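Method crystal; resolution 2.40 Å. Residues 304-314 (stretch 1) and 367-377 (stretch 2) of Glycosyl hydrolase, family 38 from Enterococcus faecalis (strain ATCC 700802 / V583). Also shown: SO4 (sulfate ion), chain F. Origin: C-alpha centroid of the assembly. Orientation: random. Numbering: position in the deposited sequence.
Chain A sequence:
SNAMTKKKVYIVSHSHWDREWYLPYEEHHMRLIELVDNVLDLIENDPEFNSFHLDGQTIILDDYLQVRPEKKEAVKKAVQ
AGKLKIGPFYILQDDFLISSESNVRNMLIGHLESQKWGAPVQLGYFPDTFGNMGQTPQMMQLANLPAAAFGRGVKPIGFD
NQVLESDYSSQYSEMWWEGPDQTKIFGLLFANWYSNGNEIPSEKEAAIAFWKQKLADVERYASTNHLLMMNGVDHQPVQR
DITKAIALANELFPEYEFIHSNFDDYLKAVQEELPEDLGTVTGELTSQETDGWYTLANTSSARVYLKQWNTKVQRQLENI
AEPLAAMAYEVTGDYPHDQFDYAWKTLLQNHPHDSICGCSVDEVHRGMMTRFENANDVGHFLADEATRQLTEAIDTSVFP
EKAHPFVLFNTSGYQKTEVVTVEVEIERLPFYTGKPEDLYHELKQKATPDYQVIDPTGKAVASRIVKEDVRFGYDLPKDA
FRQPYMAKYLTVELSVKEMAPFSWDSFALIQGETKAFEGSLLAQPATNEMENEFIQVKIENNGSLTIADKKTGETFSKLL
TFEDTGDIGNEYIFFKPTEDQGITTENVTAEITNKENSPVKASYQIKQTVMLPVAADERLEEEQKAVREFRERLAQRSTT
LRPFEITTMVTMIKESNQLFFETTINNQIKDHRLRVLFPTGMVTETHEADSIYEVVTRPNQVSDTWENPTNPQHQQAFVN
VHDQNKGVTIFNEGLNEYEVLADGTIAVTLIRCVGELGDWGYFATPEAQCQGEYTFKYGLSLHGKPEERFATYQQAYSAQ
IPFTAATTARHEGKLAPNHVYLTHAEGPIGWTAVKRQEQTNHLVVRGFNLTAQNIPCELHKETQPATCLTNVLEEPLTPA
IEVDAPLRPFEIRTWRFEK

Stretch 1 304-314: VYLKQWNTKVQ
Stretch 2, residues 367-377: GMMTRFENAND

Two helices of one chain, running nearly parallel, pack through an apolar, knob-into-hole seam that no direct hydrogen bond crosses. Both stretches are helical, with phi/psi near -65/-40 and backbone N-to-O bonds of about 3.0 Å from residue i to i-4. Their axes cross at 18° and approach to 9.5 Å. The CA atoms set the register: Leu306 to Met369 at 7.5 Å, Trp309 to Phe372 at 6.7 Å, Val313 to Asn376 at 5.2 Å, so the backbones draw together toward the C-terminal end, where Val313 (chi1 t) points toward the other helix, its CG1 3.9 Å from Ala375 CB and its CG2 3.9 Å from Phe372 CD1.

Two aromatic knobs interlock at the centre. Trp309 (chi1 -91°, chi2 89°) sits among Met369, Phe372, Glu373 and Asn376; Phe372 (chi1 -85°, chi2 -47°) sits among Leu306, Trp309, Asn310 and Val313. The Trp309 five-membered ring and the Phe372 ring meet obliquely, centroids 6.0 Å apart and planes at 31°. Trp309 CB lies over the Phe372 face, 4.0 Å from its centroid, while Trp309 CE3 comes within 3.7 Å of Phe372 CB. The Phe372 ring also reaches the opposing backbone, with CE1 3.5 Å from Asn310 CA.

At the wider end, flexible side chains fill the gap. Met369 (m, m, chi3 99°) starts sideways but bends in: its SD lies over the Trp309 five-membered ring, 4.2 Å from the centroid, and its CE is 3.6 Å from Leu306 CD2 and 3.8 Å from Tyr305 CD2. Leu306 (m, t) also meets Met368 (m, t, p), CD2 to CE 4.0 Å.

Polar residues also line the seam. Asn376 (chi1 t, chi2 59°) packs its CB 3.7 Å from Val313 CG2, while its ND2 makes weak hydrogen bonds to sulfate O1 at 3.2 Å and O3 at 3.4 Å. Lys312 (t, t, p, t) shares that ion, probably from the crystallisation liquor, NZ donating to O4 at 3.1 Å. Glu373 (m, m, chi3 177°) packs OE1 3.3 Å from Trp309 CH2; OE1 is hydrogen-bonded elsewhere in the structure.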

# COMPACT_ATOMS: atom_id res chain seq x y z
N VAL A 304 -17.77 2.78 -0.84
CA VAL A 304 -18.32 1.84 0.13
C VAL A 304 -17.34 0.71 0.43
O VAL A 304 -17.38 0.12 1.52
CB VAL A 304 -19.67 1.29 -0.38
CG1 VAL A 304 -19.49 0.52 -1.68
CG2 VAL A 304 -20.35 0.43 0.68
N TYR A 305 -16.44 0.40 -0.50
CA TYR A 305 -15.47 -0.66 -0.27
C TYR A 305 -14.54 -0.34 0.90
O TYR A 305 -14.08 -1.25 1.59
CB TYR A 305 -14.66 -0.93 -1.54
CG TYR A 305 -13.88 0.26 -2.06
CD1 TYR A 305 -14.45 1.15 -2.95
CD2 TYR A 305 -12.56 0.48 -1.66
CE1 TYR A 305 -13.74 2.23 -3.43
CE2 TYR A 305 -11.85 1.56 -2.13
CZ TYR A 305 -12.44 2.43 -3.02
OH TYR A 305 -11.73 3.51 -3.49
N LEU A 306 -14.27 0.94 1.13
CA LEU A 306 -13.51 1.34 2.31
C LEU A 306 -14.28 0.99 3.58
O LEU A 306 -13.71 0.45 4.54
CB LEU A 306 -13.20 2.83 2.27
CG LEU A 306 -12.29 3.35 1.15
CD1 LEU A 306 -12.24 4.87 1.19
CD2 LEU A 306 -10.90 2.77 1.27
N LYS A 307 -15.58 1.31 3.61
CA LYS A 307 -16.39 1.02 4.79
C LYS A 307 -16.54 -0.47 5.00
O LYS A 307 -16.59 -0.94 6.15
CB LYS A 307 -17.76 1.69 4.66
CG LYS A 307 -17.79 3.17 5.04
CD LYS A 307 -17.15 4.05 3.98
CE LYS A 307 -17.39 5.52 4.30
NZ LYS A 307 -16.72 6.41 3.31
N GLN A 308 -16.64 -1.24 3.92
CA GLN A 308 -16.75 -2.69 4.04
C GLN A 308 -15.47 -3.29 4.61
O GLN A 308 -15.52 -4.15 5.51
CB GLN A 308 -17.08 -3.32 2.69
CG GLN A 308 -18.48 -3.00 2.19
CD GLN A 308 -18.78 -3.63 0.85
OE1 GLN A 308 -17.92 -3.70 -0.03
NE2 GLN A 308 -20.01 -4.10 0.68
N TRP A 309 -14.31 -2.86 4.11
CA TRP A 309 -13.05 -3.35 4.64
C TRP A 309 -12.85 -2.92 6.09
O TRP A 309 -12.34 -3.69 6.91
CB TRP A 309 -11.89 -2.85 3.77
CG TRP A 309 -11.53 -3.80 2.68
CD1 TRP A 309 -12.04 -3.83 1.42
CD2 TRP A 309 -10.57 -4.86 2.75
NE1 TRP A 309 -11.47 -4.85 0.70
CE2 TRP A 309 -10.56 -5.50 1.49
CE3 TRP A 309 -9.72 -5.34 3.75
CZ2 TRP A 309 -9.73 -6.58 1.21
CZ3 TRP A 309 -8.90 -6.42 3.48
CH2 TRP A 309 -8.91 -7.03 2.22
N ASN A 310 -13.26 -1.69 6.43
CA ASN A 310 -13.12 -1.23 7.80
C ASN A 310 -13.95 -2.07 8.75
O ASN A 310 -13.48 -2.47 9.83
CB ASN A 310 -13.51 0.25 7.90
CG ASN A 310 -13.11 0.87 9.22
OD1 ASN A 310 -12.13 0.46 9.84
ND2 ASN A 310 -13.87 1.86 9.67
N THR A 311 -15.20 -2.36 8.38
CA THR A 311 -16.03 -3.25 9.18
C THR A 311 -15.38 -4.62 9.33
O THR A 311 -15.38 -5.20 10.42
CB THR A 311 -17.42 -3.38 8.56
OG1 THR A 311 -18.10 -2.12 8.61
CG2 THR A 311 -18.25 -4.42 9.30
N LYS A 312 -14.81 -5.15 8.24
CA LYS A 312 -14.23 -6.49 8.28
C LYS A 312 -13.01 -6.54 9.20
O LYS A 312 -12.88 -7.44 10.03
CB LYS A 312 -13.86 -6.94 6.87
CG LYS A 312 -13.12 -8.26 6.82
CD LYS A 312 -12.97 -8.77 5.39
CE LYS A 312 -12.20 -7.78 4.53
NZ LYS A 312 -12.04 -8.28 3.14
N VAL A 313 -12.10 -5.57 9.05
CA VAL A 313 -10.88 -5.57 9.85
C VAL A 313 -11.19 -5.32 11.32
O VAL A 313 -10.56 -5.90 12.21
CB VAL A 313 -9.88 -4.54 9.29
CG1 VAL A 313 -8.62 -4.48 10.15
CG2 VAL A 313 -9.52 -4.87 7.85
N GLN A 314 -12.18 -4.46 11.60
CA GLN A 314 -12.53 -4.16 12.98
C GLN A 314 -13.10 -5.39 13.68
O GLN A 314 -12.72 -5.70 14.82
CB GLN A 314 -13.52 -3.00 13.03
CG GLN A 314 -12.88 -1.64 12.78
CD GLN A 314 -13.91 -0.54 12.59
OE1 GLN A 314 -13.66 0.61 12.93
NE2 GLN A 314 -15.06 -0.91 12.04
N GLY A 367 -3.83 3.61 -1.14
CA GLY A 367 -2.93 3.37 -0.03
C GLY A 367 -3.64 2.89 1.22
O GLY A 367 -3.05 2.18 2.03
N MET A 368 -4.91 3.28 1.39
CA MET A 368 -5.69 2.78 2.51
C MET A 368 -5.97 1.29 2.36
O MET A 368 -6.02 0.56 3.36
CB MET A 368 -7.01 3.54 2.63
CG MET A 368 -6.87 5.00 3.00
SD MET A 368 -8.48 5.81 3.14
CE MET A 368 -9.26 4.78 4.38
N MET A 369 -6.17 0.82 1.12
CA MET A 369 -6.40 -0.60 0.90
C MET A 369 -5.20 -1.43 1.34
O MET A 369 -5.35 -2.53 1.88
CB MET A 369 -6.71 -0.86 -0.57
CG MET A 369 -8.10 -0.43 -1.02
SD MET A 369 -9.41 -1.55 -0.48
CE MET A 369 -10.03 -0.70 0.96
N THR A 370 -3.98 -0.91 1.12
CA THR A 370 -2.79 -1.61 1.58
C THR A 370 -2.77 -1.70 3.10
O THR A 370 -2.44 -2.75 3.66
CB THR A 370 -1.53 -0.90 1.07
OG1 THR A 370 -1.47 -1.01 -0.36
CG2 THR A 370 -0.28 -1.53 1.67
N ARG A 371 -3.13 -0.61 3.78
CA ARG A 371 -3.21 -0.64 5.24
C ARG A 371 -4.27 -1.63 5.71
O ARG A 371 -4.06 -2.36 6.68
CB ARG A 371 -3.51 0.75 5.78
CG ARG A 371 -2.51 1.83 5.37
CD ARG A 371 -2.67 3.05 6.25
NE ARG A 371 -1.85 4.18 5.81
CZ ARG A 371 -2.32 5.22 5.12
NH1 ARG A 371 -1.50 6.20 4.76
NH2 ARG A 371 -3.60 5.27 4.80
N PHE A 372 -5.42 -1.66 5.03
CA PHE A 372 -6.47 -2.61 5.38
C PHE A 372 -5.99 -4.05 5.21
O PHE A 372 -6.22 -4.89 6.08
CB PHE A 372 -7.71 -2.35 4.52
CG PHE A 372 -8.63 -1.29 5.08
CD1 PHE A 372 -8.98 -1.31 6.42
CD2 PHE A 372 -9.12 -0.29 4.27
CE1 PHE A 372 -9.82 -0.34 6.93
CE2 PHE A 372 -9.96 0.68 4.78
CZ PHE A 372 -10.31 0.66 6.11
N GLU A 373 -5.33 -4.34 4.09
CA GLU A 373 -4.81 -5.68 3.86
C GLU A 373 -3.81 -6.08 4.94
O GLU A 373 -3.86 -7.20 5.45
CB GLU A 373 -4.16 -5.77 2.48
CG GLU A 373 -5.11 -5.58 1.31
CD GLU A 373 -5.70 -6.89 0.82
OE1 GLU A 373 -6.55 -6.86 -0.10
OE2 GLU A 373 -5.32 -7.95 1.35
N ASN A 374 -2.91 -5.17 5.30
CA ASN A 374 -1.87 -5.49 6.27
C ASN A 374 -2.45 -5.69 7.66
O ASN A 374 -2.11 -6.66 8.36
CB ASN A 374 -0.81 -4.39 6.28
CG ASN A 374 0.04 -4.40 5.02
OD1 ASN A 374 0.18 -5.42 4.36
ND2 ASN A 374 0.62 -3.25 4.69
N ALA A 375 -3.33 -4.78 8.09
CA ALA A 375 -3.97 -4.94 9.39
C ALA A 375 -4.81 -6.21 9.44
O ALA A 375 -4.82 -6.92 10.45
CB ALA A 375 -4.83 -3.72 9.71
N ASN A 376 -5.52 -6.52 8.35
CA ASN A 376 -6.37 -7.70 8.32
C ASN A 376 -5.54 -8.98 8.41
O ASN A 376 -5.93 -9.94 9.08
CB ASN A 376 -7.23 -7.70 7.06
CG ASN A 376 -8.25 -8.83 7.04
OD1 ASN A 376 -9.09 -8.93 7.92
ND2 ASN A 376 -8.18 -9.67 6.01
N ASP A 377 -4.38 -9.00 7.74
CA ASP A 377 -3.54 -10.20 7.76
C ASP A 377 -2.91 -10.42 9.13
O ASP A 377 -2.67 -11.56 9.52
CB ASP A 377 -2.47 -10.11 6.68
CG ASP A 377 -3.05 -10.14 5.28
OD1 ASP A 377 -4.16 -10.68 5.11
OD2 ASP A 377 -2.39 -9.63 4.35
S SO4 F . -10.65 -12.07 4.33
O1 SO4 F . -9.19 -12.19 4.33
O2 SO4 F . -11.24 -13.40 4.23
O3 SO4 F . -11.08 -11.44 5.57
O4 SO4 F . -11.07 -11.26 3.19